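Side-chain contact in periplasmic binding protein component of an ABC type zinc uptake transporter (Synechocystis sp., PDB 2OV3), which probably captures zinc in the periplasm and hands it to an ABC transporter for uptake into the cell: residues 199-203 / 204-208. Sequence-based numbering, arbitrary orientation.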
ATOM      1  N   ASP A 199      19.348 -14.365 -13.635  1.00 25.57           N
ATOM      2  CA  ASP A 199      20.494 -15.162 -13.224  1.00 28.09           C
ATOM      3  C   ASP A 199      20.650 -15.135 -11.715  1.00 28.16           C
ATOM      4  O   ASP A 199      21.026 -16.132 -11.105  1.00 27.78           O
ATOM      5  CB  ASP A 199      21.781 -14.664 -13.889  1.00 30.57           C
ATOM      6  CG  ASP A 199      21.771 -14.851 -15.403  1.00 32.18           C
ATOM      7  OD1 ASP A 199      21.127 -15.814 -15.894  1.00 32.85           O
ATOM      8  OD2 ASP A 199      22.423 -14.045 -16.100  1.00 34.18           O
ATOM      9  N   THR A 200      20.351 -13.994 -11.109  1.00 29.19           N
ATOM     10  CA  THR A 200      20.462 -13.880  -9.666  1.00 30.56           C
ATOM     11  C   THR A 200      19.431 -14.798  -9.024  1.00 30.49           C
ATOM     12  O   THR A 200      19.711 -15.487  -8.041  1.00 30.11           O
ATOM     13  CB  THR A 200      20.221 -12.435  -9.216  1.00 31.63           C
ATOM     14  OG1 THR A 200      21.330 -11.625  -9.621  1.00 33.04           O
ATOM     15  CG2 THR A 200      20.059 -12.364  -7.703  1.00 30.32           C
ATOM     16  N   ALA A 201      18.238 -14.804  -9.607  1.00 30.27           N
ATOM     17  CA  ALA A 201      17.143 -15.632  -9.125  1.00 29.58           C
ATOM     18  C   ALA A 201      17.509 -17.113  -9.211  1.00 28.22           C
ATOM     19  O   ALA A 201      17.377 -17.840  -8.235  1.00 29.20           O
ATOM     20  CB  ALA A 201      15.884 -15.351  -9.942  1.00 30.36           C
ATOM     21  N   LYS A 202      17.961 -17.560 -10.379  1.00 26.99           N
ATOM     22  CA  LYS A 202      18.332 -18.963 -10.540  1.00 28.25           C
ATOM     23  C   LYS A 202      19.362 -19.416  -9.501  1.00 27.20           C
ATOM     24  O   LYS A 202      19.218 -20.480  -8.902  1.00 26.12           O
ATOM     25  CB  LYS A 202      18.899 -19.223 -11.935  1.00 28.54           C
ATOM     26  CG  LYS A 202      17.905 -19.069 -13.062  1.00 30.85           C
ATOM     27  CD  LYS A 202      18.545 -19.467 -14.384  1.00 32.60           C
ATOM     28  CE  LYS A 202      17.535 -19.400 -15.519  1.00 34.20           C
ATOM     29  NZ  LYS A 202      18.081 -19.912 -16.812  1.00 35.91           N
ATOM     30  N   GLU A 203      20.395 -18.603  -9.293  1.00 25.99           N
ATOM     31  CA  GLU A 203      21.443 -18.935  -8.338  1.00 27.14           C
ATOM     32  C   GLU A 203      20.975 -18.929  -6.893  1.00 25.92           C
ATOM     33  O   GLU A 203      21.547 -19.626  -6.060  1.00 27.11           O
ATOM     34  CB  GLU A 203      22.619 -17.980  -8.480  1.00 28.07           C
ATOM     35  CG  GLU A 203      23.314 -18.057  -9.814  1.00 31.21           C
ATOM     36  CD  GLU A 203      24.123 -16.806 -10.103  1.00 34.42           C
ATOM     37  OE1 GLU A 203      24.684 -16.716 -11.220  1.00 34.02           O
ATOM     38  OE2 GLU A 203      24.190 -15.918  -9.215  1.00 34.47           O
ATOM     39  N   ASN A 204      19.949 -18.144  -6.581  1.00 23.93           N
ATOM     40  CA  ASN A 204      19.454 -18.112  -5.212  1.00 24.03           C
ATOM     41  C   ASN A 204      18.258 -19.031  -5.095  1.00 23.47           C
ATOM     42  O   ASN A 204      17.616 -19.122  -4.046  1.00 23.98           O
ATOM     43  CB  ASN A 204      19.047 -16.704  -4.789  1.00 22.70           C
ATOM     44  CG  ASN A 204      20.223 -15.766  -4.695  1.00 21.99           C
ATOM     45  OD1 ASN A 204      21.241 -16.073  -4.061  1.00 23.38           O
ATOM     46  ND2 ASN A 204      20.091 -14.607  -5.311  1.00 22.22           N
ATOM     47  N   ASN A 205      17.972 -19.724  -6.188  1.00 22.68           N
ATOM     48  CA  ASN A 205      16.848 -20.650  -6.248  1.00 22.41           C
ATOM     49  C   ASN A 205      15.515 -19.977  -5.916  1.00 21.90           C
ATOM     50  O   ASN A 205      14.681 -20.550  -5.204  1.00 21.08           O
ATOM     51  CB  ASN A 205      17.068 -21.821  -5.290  1.00 21.74           C
ATOM     52  CG  ASN A 205      16.113 -22.980  -5.560  1.00 22.42           C
ATOM     53  OD1 ASN A 205      15.900 -23.843  -4.701  1.00 21.07           O
ATOM     54  ND2 ASN A 205      15.539 -23.005  -6.765  1.00 20.07           N
ATOM     55  N   LEU A 206      15.314 -18.756  -6.401  1.00 20.17           N
ATOM     56  CA  LEU A 206      14.048 -18.090  -6.131  1.00 21.17           C
ATOM     57  C   LEU A 206      13.022 -18.969  -6.826  1.00 20.70           C
ATOM     58  O   LEU A 206      13.252 -19.429  -7.944  1.00 23.46           O
ATOM     59  CB  LEU A 206      14.048 -16.656  -6.679  1.00 20.18           C
ATOM     60  CG  LEU A 206      15.099 -15.740  -6.030  1.00 18.89           C
ATOM     61  CD1 LEU A 206      14.905 -14.315  -6.494  1.00 15.81           C
ATOM     62  CD2 LEU A 206      14.997 -15.821  -4.508  1.00 19.06           C
ATOM     63  N   THR A 207      11.900 -19.210  -6.163  1.00 20.86           N
ATOM     64  CA  THR A 207      10.888 -20.106  -6.702  1.00 22.14           C
ATOM     65  C   THR A 207       9.591 -19.454  -7.130  1.00 23.63           C
ATOM     66  O   THR A 207       8.645 -20.144  -7.497  1.00 24.36           O
ATOM     67  CB  THR A 207      10.527 -21.164  -5.665  1.00 21.34           C
ATOM     68  OG1 THR A 207       9.782 -20.546  -4.608  1.00 23.73           O
ATOM     69  CG2 THR A 207      11.788 -21.789  -5.084  1.00 21.11           C
ATOM     70  N   MET A 208       9.535 -18.134  -7.102  1.00 24.04           N
ATOM     71  CA  MET A 208       8.303 -17.477  -7.461  1.00 23.04           C
ATOM     72  C   MET A 208       8.502 -16.041  -7.906  1.00 22.90           C
ATOM     73  O   MET A 208       9.442 -15.355  -7.493  1.00 24.91           O
ATOM     74  CB  MET A 208       7.368 -17.513  -6.252  1.00 22.65           C
ATOM     75  CG  MET A 208       5.910 -17.260  -6.550  1.00 24.90           C
ATOM     76  SD  MET A 208       5.150 -18.665  -7.396  1.00 25.11           S
ATOM     77  CE  MET A 208       5.222 -19.914  -6.124  1.00 22.94           C
TER
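A Schellman motif closes the C-terminal end of helix 193-204, and N205, with positive phi (57°), is the residue that turns the chain out of the helix. The backbone bond from L206 N to A201 O, 2.9 Å long and nearly straight at 166°, and that from N205 N to K202 O, 3.1 Å, occupy carbonyls of the last turn. Asparagine suits the turning position because it tolerates this left-handed conformation better than most residues with a side chain. The reversal also brings L206 back over A201: CD1 lies 3.7 Å from A201 CB, the apolar contact that often accompanies this motif, and the small alanine leaves space for the leucine branch to reach A201 CA as well. One turn of helix links T200 and N204, whose backbone N bonds to T200 O at 3.0 Å. T200 suits both neighbours: OG1, beside the backbone N (chi1 -71°), bonds back to Q196 O, leaving CG2 to meet N204 ND2 at 3.3 Å. ND2 comes to 2.9 Å from T200 O without hydrogen-bond geometry. The polar amide fits this partly exposed helix end, where N204 also touches K160 and Q158. Cutting N204 back to an alanine is likely to leave T200 CG2 without its amide neighbour and weaken those contacts. A201 and L206 both pack on I162 of strand 160-163, A201 also touching I227 of helix 218-227, and the chain then passes through T207 into strand 208-212.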